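Local coordinates for protein aldehyde dehydrogenase (Staphylococcus aureus, PDB 6K10) that oxidises the carotenoid aldehyde 4,4'-diaponeurosporen-4-al to the acid with NAD+, a step in making the virulence pigment staphyloxanthin, at residues A[125-130]-A[420-425]; A[136-141]-A[426-431]; A[68-73]-A[121-126]. The protein carries 1 engineered substitution. All coordinates share one frame; numbering follows the deposited sequence.

All three interactions are buried, and all gather around helix 126-138: interaction 3 at its entrance, interaction 1 on its first turn, interaction 2 at its far end. Interactions 1 and 3 share Phe-125 and Gln-126. The second segments of interactions 1 and 2 run on directly, 420-425 into 426-431, and the two contacts meet where Glu-130 OE1 reaches Ser-427 OG. The chemistry differs. Interaction 1, nearest the middle of the chain, is van der Waals contact beside the predicted active site; interaction 2 pairs alanine–phenylalanine packing with one hydrogen bond from a side-chain amide to a backbone carbonyl; interaction 3, the most extensive, turns on a carboxylate gripping two backbone N-H groups.

Interaction 1: residues A[125-130]-A[420-425]; sequences FQLVFE and GRYHGK
Tyr-422 holds its CG in the crowded position between backbone N and carbonyl carbon (chi1 71°), which sends the ring toward helix 126-138. Glu-130 answers with CG anti to its own N (chi1 178°) and a bend at chi2 (52°), so its CG methylene meets the edge of the tyrosine ring, 3.5 Å from Tyr-422 CE2, and the carboxylate reaches past the ring toward Gly-424. At the far end of the ring Leu-127 crosses at about a right angle and sets its CD2 methyl 3.2 Å from Tyr-422 OH. His-423 lies against one face of the tyrosine ring, offset toward its rim, with CD2 3.6 Å above the plane and 3.9 Å from Glu-130 CG. No hydrogen bond joins the two segments. The buried Glu-130 carboxylate bonds instead to Ser-427 at OE1 and Ser-77 at OE2, on two other helices. The nearest side-chain atoms of Tyr-422 and Glu-217, a predicted active-site residue, are about 3 Å apart, so the contact probably borders the catalytic region. It wedges the loop between strand 418-419 and helix 425-430 against helix 126-138, with Phe-192 of strand 190-194 meeting the tyrosine edge-to-face and helix 63-89 behind Gln-126.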
ATOM      1  N   PHE A 125     -23.936  -5.590   0.416  1.00 19.48           N
ATOM      2  CA  PHE A 125     -24.180  -4.155   0.376  1.00 22.01           C
ATOM      3  C   PHE A 125     -23.014  -3.390   1.000  1.00 22.51           C
ATOM      4  O   PHE A 125     -22.430  -2.510   0.361  1.00 22.82           O
ATOM      5  CB  PHE A 125     -25.506  -3.847   1.084  1.00 23.35           C
ATOM      6  CG  PHE A 125     -25.876  -2.393   1.101  1.00 25.78           C
ATOM      7  CD1 PHE A 125     -25.487  -1.580   2.150  1.00 23.50           C
ATOM      8  CD2 PHE A 125     -26.629  -1.845   0.076  1.00 24.21           C
ATOM      9  CE1 PHE A 125     -25.830  -0.242   2.173  1.00 24.32           C
ATOM     10  CE2 PHE A 125     -26.979  -0.508   0.094  1.00 24.60           C
ATOM     11  CZ  PHE A 125     -26.579   0.294   1.145  1.00 23.61           C
ATOM     12  N   GLN A 126     -22.654  -3.737   2.241  1.00 20.75           N
ATOM     13  CA  GLN A 126     -21.575  -3.036   2.936  1.00 21.22           C
ATOM     14  C   GLN A 126     -20.254  -3.133   2.184  1.00 22.92           C
ATOM     15  O   GLN A 126     -19.500  -2.155   2.112  1.00 21.41           O
ATOM     16  CB  GLN A 126     -21.426  -3.581   4.359  1.00 24.71           C
ATOM     17  CG  GLN A 126     -20.034  -3.434   4.964  1.00 31.76           C
ATOM     18  CD  GLN A 126     -19.716  -2.021   5.410  1.00 35.57           C
ATOM     19  OE1 GLN A 126     -20.553  -1.121   5.322  1.00 39.97           O
ATOM     20  NE2 GLN A 126     -18.498  -1.819   5.897  1.00 31.02           N
ATOM     21  N   LEU A 127     -19.960  -4.296   1.606  1.00 20.46           N
ATOM     22  CA  LEU A 127     -18.692  -4.457   0.908  1.00 20.37           C
ATOM     23  C   LEU A 127     -18.677  -3.796  -0.462  1.00 22.74           C
ATOM     24  O   LEU A 127     -17.617  -3.746  -1.092  1.00 22.66           O
ATOM     25  CB  LEU A 127     -18.340  -5.940   0.804  1.00 19.42           C
ATOM     26  CG  LEU A 127     -18.151  -6.592   2.179  1.00 19.25           C
ATOM     27  CD1 LEU A 127     -18.113  -8.109   2.077  1.00 20.57           C
ATOM     28  CD2 LEU A 127     -16.889  -6.066   2.845  1.00 18.96           C
ATOM     29  N   VAL A 128     -19.813  -3.302  -0.939  1.00 21.41           N
ATOM     30  CA  VAL A 128     -19.820  -2.371  -2.062  1.00 21.03           C
ATOM     31  C   VAL A 128     -19.607  -0.936  -1.593  1.00 21.18           C
ATOM     32  O   VAL A 128     -18.770  -0.210  -2.138  1.00 21.63           O
ATOM     33  CB  VAL A 128     -21.134  -2.506  -2.868  1.00 20.77           C
ATOM     34  CG1 VAL A 128     -21.357  -1.268  -3.735  1.00 24.29           C
ATOM     35  CG2 VAL A 128     -21.117  -3.746  -3.746  1.00 20.72           C
ATOM     36  N   PHE A 129     -20.330  -0.519  -0.551  1.00 19.71           N
ATOM     37  CA  PHE A 129     -20.453   0.912  -0.295  1.00 21.54           C
ATOM     38  C   PHE A 129     -19.397   1.475   0.648  1.00 20.15           C
ATOM     39  O   PHE A 129     -19.049   2.655   0.522  1.00 21.59           O
ATOM     40  CB  PHE A 129     -21.864   1.226   0.208  1.00 22.14           C
ATOM     41  CG  PHE A 129     -22.907   1.173  -0.882  1.00 23.05           C
ATOM     42  CD1 PHE A 129     -23.113   2.276  -1.687  1.00 25.58           C
ATOM     43  CD2 PHE A 129     -23.650   0.032  -1.121  1.00 22.38           C
ATOM     44  CE1 PHE A 129     -24.044   2.252  -2.702  1.00 28.45           C
ATOM     45  CE2 PHE A 129     -24.585   0.002  -2.141  1.00 27.04           C
ATOM     46  CZ  PHE A 129     -24.785   1.116  -2.931  1.00 27.66           C
ATOM     47  N   GLU A 130     -18.850   0.676   1.575  1.00 22.55           N
ATOM     48  CA  GLU A 130     -17.737   1.196   2.363  1.00 19.42           C
ATOM     49  C   GLU A 130     -16.509   1.490   1.495  1.00 21.50           C
ATOM     50  O   GLU A 130     -15.925   2.574   1.641  1.00 24.23           O
ATOM     51  CB  GLU A 130     -17.413   0.261   3.533  1.00 23.44           C
ATOM     52  CG  GLU A 130     -16.223   0.736   4.355  1.00 25.51           C
ATOM     53  CD  GLU A 130     -16.359   2.190   4.801  1.00 30.48           C
ATOM     54  OE1 GLU A 130     -15.345   2.923   4.769  1.00 30.08           O
ATOM     55  OE2 GLU A 130     -17.473   2.605   5.184  1.00 30.61           O
ATOM     56  N   GLY A 420      -3.383  -4.410   2.002  1.00 24.25           N
ATOM     57  CA  GLY A 420      -4.151  -3.185   2.051  1.00 23.32           C
ATOM     58  C   GLY A 420      -5.171  -3.204   3.176  1.00 20.94           C
ATOM     59  O   GLY A 420      -5.352  -4.196   3.881  1.00 21.31           O
ATOM     60  N   ARG A 421      -5.860  -2.073   3.338  1.00 20.76           N
ATOM     61  CA  ARG A 421      -6.764  -1.891   4.469  1.00 24.40           C
ATOM     62  C   ARG A 421      -7.738  -0.762   4.174  1.00 23.67           C
ATOM     63  O   ARG A 421      -7.508   0.055   3.285  1.00 23.27           O
ATOM     64  CB  ARG A 421      -5.977  -1.603   5.748  1.00 24.91           C
ATOM     65  CG  ARG A 421      -5.412  -0.190   5.798  1.00 24.02           C
ATOM     66  CD  ARG A 421      -3.897  -0.180   5.745  1.00 29.36           C
ATOM     67  NE  ARG A 421      -3.355   1.168   5.899  1.00 29.53           N
ATOM     68  CZ  ARG A 421      -2.591   1.543   6.919  1.00 31.71           C
ATOM     69  NH1 ARG A 421      -2.136   2.787   6.992  1.00 30.73           N
ATOM     70  NH2 ARG A 421      -2.289   0.671   7.872  1.00 33.71           N
ATOM     71  N   TYR A 422      -8.833  -0.727   4.931  1.00 23.09           N
ATOM     72  CA  TYR A 422      -9.824   0.341   4.783  1.00 22.33           C
ATOM     73  C   TYR A 422     -10.630   0.456   6.074  1.00 23.18           C
ATOM     74  O   TYR A 422     -10.216  -0.047   7.122  1.00 21.43           O
ATOM     75  CB  TYR A 422     -10.704   0.124   3.542  1.00 20.03           C
ATOM     76  CG  TYR A 422     -11.702  -1.020   3.600  1.00 21.78           C
ATOM     77  CD1 TYR A 422     -11.286  -2.335   3.767  1.00 20.46           C
ATOM     78  CD2 TYR A 422     -13.066  -0.786   3.446  1.00 20.79           C
ATOM     79  CE1 TYR A 422     -12.199  -3.382   3.799  1.00 21.77           C
ATOM     80  CE2 TYR A 422     -13.986  -1.824   3.479  1.00 24.14           C
ATOM     81  CZ  TYR A 422     -13.548  -3.119   3.656  1.00 24.87           C
ATOM     82  OH  TYR A 422     -14.460  -4.151   3.688  1.00 23.84           O
ATOM     83  N   HIS A 423     -11.795   1.106   5.967  1.00 21.38           N
ATOM     84  CA  HIS A 423     -12.620   1.647   7.049  1.00 21.00           C
ATOM     85  C   HIS A 423     -12.191   3.052   7.447  1.00 22.88           C
ATOM     86  O   HIS A 423     -10.995   3.335   7.584  1.00 23.15           O
ATOM     87  CB  HIS A 423     -12.643   0.763   8.304  1.00 22.12           C
ATOM     88  CG  HIS A 423     -13.426  -0.495   8.140  1.00 21.79           C
ATOM     89  ND1 HIS A 423     -13.653  -1.369   9.182  1.00 20.55           N
ATOM     90  CD2 HIS A 423     -14.033  -1.032   7.056  1.00 22.39           C
ATOM     91  CE1 HIS A 423     -14.379  -2.383   8.751  1.00 20.31           C
ATOM     92  NE2 HIS A 423     -14.620  -2.204   7.464  1.00 20.36           N
ATOM     93  N   GLY A 424     -13.174   3.931   7.634  1.00 23.04           N
ATOM     94  CA  GLY A 424     -12.887   5.287   8.077  1.00 22.91           C
ATOM     95  C   GLY A 424     -11.990   6.020   7.112  1.00 24.26           C
ATOM     96  O   GLY A 424     -12.179   5.959   5.890  1.00 24.67           O
ATOM     97  N   LYS A 425     -10.989   6.716   7.662  1.00 20.41           N
ATOM     98  CA  LYS A 425     -10.044   7.440   6.818  1.00 22.69           C
ATOM     99  C   LYS A 425      -9.192   6.498   5.973  1.00 20.09           C
ATOM    100  O   LYS A 425      -8.703   6.895   4.907  1.00 23.07           O
ATOM    101  CB  LYS A 425      -9.159   8.342   7.682  1.00 26.08           C
ATOM    102  CG  LYS A 425      -8.217   9.232   6.880  1.00 26.92           C
ATOM    103  CD  LYS A 425      -7.450  10.212   7.745  1.00 30.94           C
ATOM    104  CE  LYS A 425      -6.570  11.106   6.879  1.00 31.87           C
ATOM    105  NZ  LYS A 425      -5.429  10.360   6.267  1.00 28.29           N
TER

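Interaction 2: residues A[136-141]-A[426-431]; sequences IAAGNT and YSFDTF
One straight hydrogen bond and a row of small apolar contacts join the ends of two helices here. Asn-140 ND2 donates an N-H to Phe-431 O over 3.1 Å with an N-H...O angle of 165°; the donor lies in the carbonyl plane, on a lone pair, and the oxygen lies close to the amide plane of the asparagine. The same carbonyl oxygen receives the methyl of Ala-138, with CB 3.2 Å from Phe-431 O, and that methyl also sits 3.9 Å from Phe-431 CB. The two side chains of Asn-140 and Phe-431 cross at about a right angle, the phenylalanine ring leading off toward Val-115 and Tyr-190. Phe-428, with CG anti to its backbone N (chi1 166°), brings one ring edge across: CE1 lies 3.6 Å from Ala-137 O near the ring plane, while CD1 rests 4.0 Å from Ala-138 CB and 4.1 Å from Ala-137 CB.

Further out, the amide of Asn-140 is pinned from both ends, since ND2 also reaches Ala-135 O and OD1 accepts from Gly-113 N of strand 104-118; this fixes which way the group is turned. Gly-139, at positive phi (96°), closes helix 126-138 in a Schellman motif and lets the chain swing round to present Asn-140. Strand 141-145 follows, running parallel beside strand 104-118, so helix 126-138 is the connection of a beta-alpha-beta crossover, the building unit of the Rossmann-like NAD-binding domain of aldehyde dehydrogenases.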
ATOM      1  N   ILE A 136     -15.275   7.732  -3.488  1.00 19.91           N
ATOM      2  CA  ILE A 136     -15.943   9.014  -3.712  1.00 22.04           C
ATOM      3  C   ILE A 136     -15.189  10.132  -3.009  1.00 23.95           C
ATOM      4  O   ILE A 136     -14.839  11.150  -3.617  1.00 24.94           O
ATOM      5  CB  ILE A 136     -17.406   8.953  -3.238  1.00 20.15           C
ATOM      6  CG1 ILE A 136     -18.250   8.088  -4.174  1.00 22.03           C
ATOM      7  CG2 ILE A 136     -17.987  10.358  -3.137  1.00 19.28           C
ATOM      8  CD1 ILE A 136     -19.658   7.852  -3.664  1.00 23.69           C
ATOM      9  N   ALA A 137     -14.935   9.957  -1.708  1.00 20.86           N
ATOM     10  CA  ALA A 137     -14.306  11.009  -0.918  1.00 21.35           C
ATOM     11  C   ALA A 137     -12.908  11.339  -1.422  1.00 23.37           C
ATOM     12  O   ALA A 137     -12.463  12.486  -1.308  1.00 25.24           O
ATOM     13  CB  ALA A 137     -14.253  10.598   0.555  1.00 22.62           C
ATOM     14  N   ALA A 138     -12.205  10.357  -1.981  1.00 23.57           N
ATOM     15  CA  ALA A 138     -10.872  10.597  -2.513  1.00 23.72           C
ATOM     16  C   ALA A 138     -10.889  11.241  -3.894  1.00 23.66           C
ATOM     17  O   ALA A 138      -9.826  11.632  -4.387  1.00 22.21           O
ATOM     18  CB  ALA A 138     -10.082   9.287  -2.561  1.00 22.70           C
ATOM     19  N   GLY A 139     -12.055  11.354  -4.528  1.00 22.70           N
ATOM     20  CA  GLY A 139     -12.163  12.065  -5.785  1.00 22.86           C
ATOM     21  C   GLY A 139     -12.085  11.217  -7.032  1.00 23.62           C
ATOM     22  O   GLY A 139     -11.699  11.727  -8.090  1.00 22.46           O
ATOM     23  N   ASN A 140     -12.448   9.944  -6.950  1.00 21.36           N
ATOM     24  CA  ASN A 140     -12.353   9.034  -8.079  1.00 24.21           C
ATOM     25  C   ASN A 140     -13.708   8.874  -8.759  1.00 27.47           C
ATOM     26  O   ASN A 140     -14.754   9.248  -8.224  1.00 28.81           O
ATOM     27  CB  ASN A 140     -11.836   7.668  -7.618  1.00 21.02           C
ATOM     28  CG  ASN A 140     -10.479   7.753  -6.950  1.00 21.48           C
ATOM     29  OD1 ASN A 140      -9.443   7.662  -7.607  1.00 20.97           O
ATOM     30  ND2 ASN A 140     -10.477   7.934  -5.633  1.00 21.36           N
ATOM     31  N   THR A 141     -13.675   8.323  -9.967  1.00 25.44           N
ATOM     32  CA  THR A 141     -14.835   7.673 -10.553  1.00 23.70           C
ATOM     33  C   THR A 141     -14.727   6.181 -10.266  1.00 24.47           C
ATOM     34  O   THR A 141     -13.658   5.676  -9.916  1.00 26.38           O
ATOM     35  CB  THR A 141     -14.929   7.924 -12.061  1.00 23.24           C
ATOM     36  OG1 THR A 141     -13.864   7.238 -12.731  1.00 24.20           O
ATOM     37  CG2 THR A 141     -14.838   9.412 -12.365  1.00 19.91           C
ATOM     38  N   TYR A 426      -9.010   5.248   6.418  1.00 21.05           N
ATOM     39  CA  TYR A 426      -8.227   4.305   5.627  1.00 20.04           C
ATOM     40  C   TYR A 426      -8.905   3.979   4.302  1.00 22.10           C
ATOM     41  O   TYR A 426      -8.219   3.680   3.315  1.00 23.44           O
ATOM     42  CB  TYR A 426      -7.965   3.028   6.432  1.00 18.82           C
ATOM     43  CG  TYR A 426      -7.188   3.280   7.703  1.00 19.52           C
ATOM     44  CD1 TYR A 426      -5.805   3.396   7.683  1.00 21.14           C
ATOM     45  CD2 TYR A 426      -7.841   3.415   8.921  1.00 23.62           C
ATOM     46  CE1 TYR A 426      -5.089   3.634   8.841  1.00 25.32           C
ATOM     47  CE2 TYR A 426      -7.136   3.655  10.083  1.00 24.50           C
ATOM     48  CZ  TYR A 426      -5.762   3.762  10.041  1.00 25.81           C
ATOM     49  OH  TYR A 426      -5.061   3.999  11.201  1.00 26.77           O
ATOM     50  N   SER A 427     -10.240   4.031   4.261  1.00 20.78           N
ATOM     51  CA  SER A 427     -10.937   3.904   2.987  1.00 21.54           C
ATOM     52  C   SER A 427     -10.561   5.042   2.050  1.00 21.93           C
ATOM     53  O   SER A 427     -10.308   4.824   0.859  1.00 22.89           O
ATOM     54  CB  SER A 427     -12.448   3.880   3.219  1.00 25.70           C
ATOM     55  OG  SER A 427     -12.841   2.701   3.910  1.00 24.13           O
ATOM     56  N   PHE A 428     -10.503   6.265   2.583  1.00 19.88           N
ATOM     57  CA  PHE A 428     -10.049   7.411   1.801  1.00 22.20           C
ATOM     58  C   PHE A 428      -8.591   7.244   1.383  1.00 24.28           C
ATOM     59  O   PHE A 428      -8.242   7.428   0.209  1.00 22.50           O
ATOM     60  CB  PHE A 428     -10.247   8.696   2.614  1.00 20.84           C
ATOM     61  CG  PHE A 428      -9.526   9.896   2.062  1.00 23.03           C
ATOM     62  CD1 PHE A 428     -10.153  10.742   1.165  1.00 22.77           C
ATOM     63  CD2 PHE A 428      -8.242  10.210   2.484  1.00 22.95           C
ATOM     64  CE1 PHE A 428      -9.504  11.854   0.673  1.00 22.65           C
ATOM     65  CE2 PHE A 428      -7.591  11.322   1.990  1.00 23.54           C
ATOM     66  CZ  PHE A 428      -8.224  12.145   1.088  1.00 22.22           C
ATOM     67  N   ASP A 429      -7.721   6.899   2.340  1.00 24.76           N
ATOM     68  CA  ASP A 429      -6.302   6.715   2.040  1.00 23.60           C
ATOM     69  C   ASP A 429      -6.088   5.701   0.921  1.00 23.73           C
ATOM     70  O   ASP A 429      -5.232   5.896   0.048  1.00 19.97           O
ATOM     71  CB  ASP A 429      -5.554   6.258   3.295  1.00 25.95           C
ATOM     72  CG  ASP A 429      -5.550   7.303   4.395  1.00 27.50           C
ATOM     73  OD1 ASP A 429      -5.852   8.484   4.119  1.00 29.98           O
ATOM     74  OD2 ASP A 429      -5.243   6.941   5.554  1.00 27.97           O
ATOM     75  N   THR A 430      -6.860   4.609   0.933  1.00 22.80           N
ATOM     76  CA  THR A 430      -6.657   3.534  -0.034  1.00 23.12           C
ATOM     77  C   THR A 430      -6.819   4.030  -1.467  1.00 22.34           C
ATOM     78  O   THR A 430      -6.063   3.626  -2.358  1.00 22.39           O
ATOM     79  CB  THR A 430      -7.622   2.382   0.264  1.00 24.88           C
ATOM     80  OG1 THR A 430      -7.224   1.735   1.476  1.00 26.65           O
ATOM     81  CG2 THR A 430      -7.635   1.360  -0.867  1.00 22.56           C
ATOM     82  N   PHE A 431      -7.778   4.926  -1.705  1.00 21.16           N
ATOM     83  CA  PHE A 431      -8.033   5.468  -3.034  1.00 19.98           C
ATOM     84  C   PHE A 431      -7.385   6.832  -3.242  1.00 20.33           C
ATOM     85  O   PHE A 431      -7.818   7.590  -4.118  1.00 21.34           O
ATOM     86  CB  PHE A 431      -9.541   5.541  -3.287  1.00 19.54           C
ATOM     87  CG  PHE A 431     -10.216   4.197  -3.272  1.00 19.51           C
ATOM     88  CD1 PHE A 431     -10.160   3.372  -4.379  1.00 20.43           C
ATOM     89  CD2 PHE A 431     -10.908   3.763  -2.155  1.00 19.31           C
ATOM     90  CE1 PHE A 431     -10.776   2.136  -4.376  1.00 20.76           C
ATOM     91  CE2 PHE A 431     -11.530   2.526  -2.147  1.00 21.61           C
ATOM     92  CZ  PHE A 431     -11.463   1.711  -3.259  1.00 21.80           C
TER

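Interaction 3: residues A[68-73]-A[121-126]; sequences ATEIGI and FNYPFQ
The loop 121-126 carries the Asn-Tyr-Pro turn that leads from strand 104-118 into helix 126-138 in the Rossmann-like domain, and helix 63-89 lies against it. Glu-70 is the central side chain. Its CG is anti to the carbonyl carbon and its chain bends at chi2 (-119°), which lays the carboxylate across the turn, over the backbone from Tyr-123 to Gln-126. Glu-70 OE1 accepts two hydrogen bonds: from Phe-125 N on the syn lone pair at 3.0 Å, a bent bond of 137°, and from Gln-126 N on the anti lone pair at 2.9 Å, nearly straight at 165°. One oxygen therefore clasps two successive amides where the helix is entered, and its negative charge would suit that helix end. OE2 lies over the Tyr-123–Pro-124 backbone, Glu-70 OE2 being 3.2 Å from Tyr-123 CA, and forms a salt bridge with Lys-61, whose ammonium also makes a cation-pi contact with Tyr-123, so the buried charge is probably well balanced.

The aromatic rings lie on either side of this carboxylate arm. Thr-69 meets the Tyr-123 ring at its edge and in its plane, Thr-69 OG1 3.6 Å from Tyr-123 CE2, while that hydroxyl bonds back to Glu-65 O. Phe-125 presents its own edge to the peptide of Glu-70, CD1 standing 3.5 Å from Glu-70 O. Asn-122 probably corresponds to the asparagine that lines the oxyanion hole in aldehyde dehydrogenases; its side chain is about 5 Å from that of the engineered Ser-251, so the turn gripped by Glu-70 lies next to the predicted active site. On the other flank Ile-73, against which Phe-464 of the second subunit packs, crosses Gln-126 at about a right angle. Gln-126 OE1 is hydrogen-bonded to Thr-74 OG1, and the Ile-73 CG2 methyl lies 3.5 Å from that same Gln-126 OE1.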
ATOM      1  N   ALA A  68     -27.216  -3.281  11.417  1.00 25.05           N
ATOM      2  CA  ALA A  68     -25.965  -3.099  12.145  1.00 24.69           C
ATOM      3  C   ALA A  68     -24.749  -3.417  11.285  1.00 26.78           C
ATOM      4  O   ALA A  68     -23.673  -2.854  11.512  1.00 27.96           O
ATOM      5  CB  ALA A  68     -25.962  -3.963  13.406  1.00 24.37           C
ATOM      6  N   THR A  69     -24.888  -4.304  10.298  1.00 22.26           N
ATOM      7  CA  THR A  69     -23.743  -4.754   9.519  1.00 22.05           C
ATOM      8  C   THR A  69     -23.742  -4.288   8.070  1.00 25.00           C
ATOM      9  O   THR A  69     -22.731  -4.477   7.385  1.00 28.07           O
ATOM     10  CB  THR A  69     -23.646  -6.290   9.542  1.00 23.50           C
ATOM     11  OG1 THR A  69     -24.767  -6.858   8.853  1.00 27.42           O
ATOM     12  CG2 THR A  69     -23.615  -6.805  10.974  1.00 24.60           C
ATOM     13  N   GLU A  70     -24.832  -3.699   7.573  1.00 23.98           N
ATOM     14  CA  GLU A  70     -24.851  -3.282   6.174  1.00 24.89           C
ATOM     15  C   GLU A  70     -25.346  -1.851   5.988  1.00 22.87           C
ATOM     16  O   GLU A  70     -24.601  -1.000   5.493  1.00 24.64           O
ATOM     17  CB  GLU A  70     -25.701  -4.244   5.333  1.00 25.83           C
ATOM     18  CG  GLU A  70     -25.385  -5.718   5.554  1.00 28.02           C
ATOM     19  CD  GLU A  70     -24.904  -6.425   4.296  1.00 26.27           C
ATOM     20  OE1 GLU A  70     -24.439  -5.744   3.360  1.00 26.13           O
ATOM     21  OE2 GLU A  70     -24.987  -7.667   4.248  1.00 25.45           O
ATOM     22  N   ILE A  71     -26.589  -1.566   6.373  1.00 20.65           N
ATOM     23  CA  ILE A  71     -27.176  -0.261   6.068  1.00 23.51           C
ATOM     24  C   ILE A  71     -26.696   0.802   7.046  1.00 20.72           C
ATOM     25  O   ILE A  71     -26.123   1.822   6.646  1.00 19.85           O
ATOM     26  CB  ILE A  71     -28.712  -0.340   6.055  1.00 26.24           C
ATOM     27  CG1 ILE A  71     -29.189  -1.348   5.016  1.00 26.91           C
ATOM     28  CG2 ILE A  71     -29.304   1.032   5.779  1.00 24.93           C
ATOM     29  CD1 ILE A  71     -30.689  -1.403   4.893  1.00 27.23           C
ATOM     30  N   GLY A  72     -26.952   0.594   8.339  1.00 22.95           N
ATOM     31  CA  GLY A  72     -26.672   1.636   9.314  1.00 22.81           C
ATOM     32  C   GLY A  72     -25.204   2.006   9.377  1.00 27.13           C
ATOM     33  O   GLY A  72     -24.854   3.185   9.473  1.00 28.55           O
ATOM     34  N   ILE A  73     -24.326   1.003   9.325  1.00 25.71           N
ATOM     35  CA  ILE A  73     -22.894   1.268   9.377  1.00 24.31           C
ATOM     36  C   ILE A  73     -22.447   2.054   8.149  1.00 21.58           C
ATOM     37  O   ILE A  73     -21.512   2.861   8.227  1.00 23.55           O
ATOM     38  CB  ILE A  73     -22.125  -0.059   9.532  1.00 31.36           C
ATOM     39  CG1 ILE A  73     -20.631   0.193   9.732  1.00 35.62           C
ATOM     40  CG2 ILE A  73     -22.365  -0.971   8.339  1.00 31.40           C
ATOM     41  CD1 ILE A  73     -19.922  -0.950  10.420  1.00 36.83           C
ATOM     42  N   PHE A 121     -20.596 -12.057  -1.786  1.00 22.01           N
ATOM     43  CA  PHE A 121     -22.002 -12.283  -1.473  1.00 19.90           C
ATOM     44  C   PHE A 121     -22.361 -12.085  -0.004  1.00 19.35           C
ATOM     45  O   PHE A 121     -23.548 -11.907   0.295  1.00 21.94           O
ATOM     46  CB  PHE A 121     -22.410 -13.709  -1.886  1.00 17.42           C
ATOM     47  CG  PHE A 121     -21.858 -14.789  -0.977  1.00 22.41           C
ATOM     48  CD1 PHE A 121     -22.491 -15.112   0.215  1.00 23.12           C
ATOM     49  CD2 PHE A 121     -20.730 -15.502  -1.332  1.00 24.29           C
ATOM     50  CE1 PHE A 121     -21.992 -16.093   1.046  1.00 23.82           C
ATOM     51  CE2 PHE A 121     -20.234 -16.497  -0.508  1.00 27.76           C
ATOM     52  CZ  PHE A 121     -20.869 -16.795   0.682  1.00 25.08           C
ATOM     53  N   ASN A 122     -21.397 -12.151   0.920  1.00 20.56           N
ATOM     54  CA  ASN A 122     -21.752 -12.361   2.321  1.00 23.23           C
ATOM     55  C   ASN A 122     -22.217 -11.088   3.020  1.00 22.78           C
ATOM     56  O   ASN A 122     -23.161 -11.137   3.816  1.00 20.86           O
ATOM     57  CB  ASN A 122     -20.579 -13.005   3.071  1.00 24.22           C
ATOM     58  CG  ASN A 122     -19.311 -12.176   3.026  1.00 25.27           C
ATOM     59  OD1 ASN A 122     -18.957 -11.607   1.997  1.00 25.48           O
ATOM     60  ND2 ASN A 122     -18.605 -12.123   4.152  1.00 21.81           N
ATOM     61  N   TYR A 123     -21.576  -9.953   2.758  1.00 20.34           N
ATOM     62  CA  TYR A 123     -22.102  -8.643   3.135  1.00 21.09           C
ATOM     63  C   TYR A 123     -22.189  -7.833   1.849  1.00 19.83           C
ATOM     64  O   TYR A 123     -21.408  -6.898   1.624  1.00 18.60           O
ATOM     65  CB  TYR A 123     -21.244  -7.961   4.197  1.00 20.38           C
ATOM     66  CG  TYR A 123     -21.244  -8.712   5.510  1.00 21.29           C
ATOM     67  CD1 TYR A 123     -20.411  -9.805   5.703  1.00 21.16           C
ATOM     68  CD2 TYR A 123     -22.093  -8.344   6.545  1.00 24.86           C
ATOM     69  CE1 TYR A 123     -20.412 -10.503   6.893  1.00 20.43           C
ATOM     70  CE2 TYR A 123     -22.100  -9.035   7.742  1.00 22.29           C
ATOM     71  CZ  TYR A 123     -21.258 -10.115   7.909  1.00 21.98           C
ATOM     72  OH  TYR A 123     -21.260 -10.810   9.097  1.00 22.07           O
ATOM     73  N   PRO A 124     -23.141  -8.179   0.978  1.00 20.52           N
ATOM     74  CA  PRO A 124     -23.077  -7.717  -0.416  1.00 20.57           C
ATOM     75  C   PRO A 124     -23.332  -6.237  -0.577  1.00 21.72           C
ATOM     76  O   PRO A 124     -22.973  -5.673  -1.618  1.00 20.76           O
ATOM     77  CB  PRO A 124     -24.164  -8.550  -1.106  1.00 24.80           C
ATOM     78  CG  PRO A 124     -25.149  -8.844  -0.016  1.00 24.36           C
ATOM     79  CD  PRO A 124     -24.353  -8.970   1.254  1.00 24.27           C
ATOM     80  N   PHE A 125     -23.936  -5.590   0.416  1.00 19.48           N
ATOM     81  CA  PHE A 125     -24.180  -4.155   0.376  1.00 22.01           C
ATOM     82  C   PHE A 125     -23.014  -3.390   1.000  1.00 22.51           C
ATOM     83  O   PHE A 125     -22.430  -2.510   0.361  1.00 22.82           O
ATOM     84  CB  PHE A 125     -25.506  -3.847   1.084  1.00 23.35           C
ATOM     85  CG  PHE A 125     -25.876  -2.393   1.101  1.00 25.78           C
ATOM     86  CD1 PHE A 125     -25.487  -1.580   2.150  1.00 23.50           C
ATOM     87  CD2 PHE A 125     -26.629  -1.845   0.076  1.00 24.21           C
ATOM     88  CE1 PHE A 125     -25.830  -0.242   2.173  1.00 24.32           C
ATOM     89  CE2 PHE A 125     -26.979  -0.508   0.094  1.00 24.60           C
ATOM     90  CZ  PHE A 125     -26.579   0.294   1.145  1.00 23.61           C
ATOM     91  N   GLN A 126     -22.654  -3.737   2.241  1.00 20.75           N
ATOM     92  CA  GLN A 126     -21.575  -3.036   2.936  1.00 21.22           C
ATOM     93  C   GLN A 126     -20.254  -3.133   2.184  1.00 22.92           C
ATOM     94  O   GLN A 126     -19.500  -2.155   2.112  1.00 21.41           O
ATOM     95  CB  GLN A 126     -21.426  -3.581   4.359  1.00 24.71           C
ATOM     96  CG  GLN A 126     -20.034  -3.434   4.964  1.00 31.76           C
ATOM     97  CD  GLN A 126     -19.716  -2.021   5.410  1.00 35.57           C
ATOM     98  OE1 GLN A 126     -20.553  -1.121   5.322  1.00 39.97           O
ATOM     99  NE2 GLN A 126     -18.498  -1.819   5.897  1.00 31.02           N
TER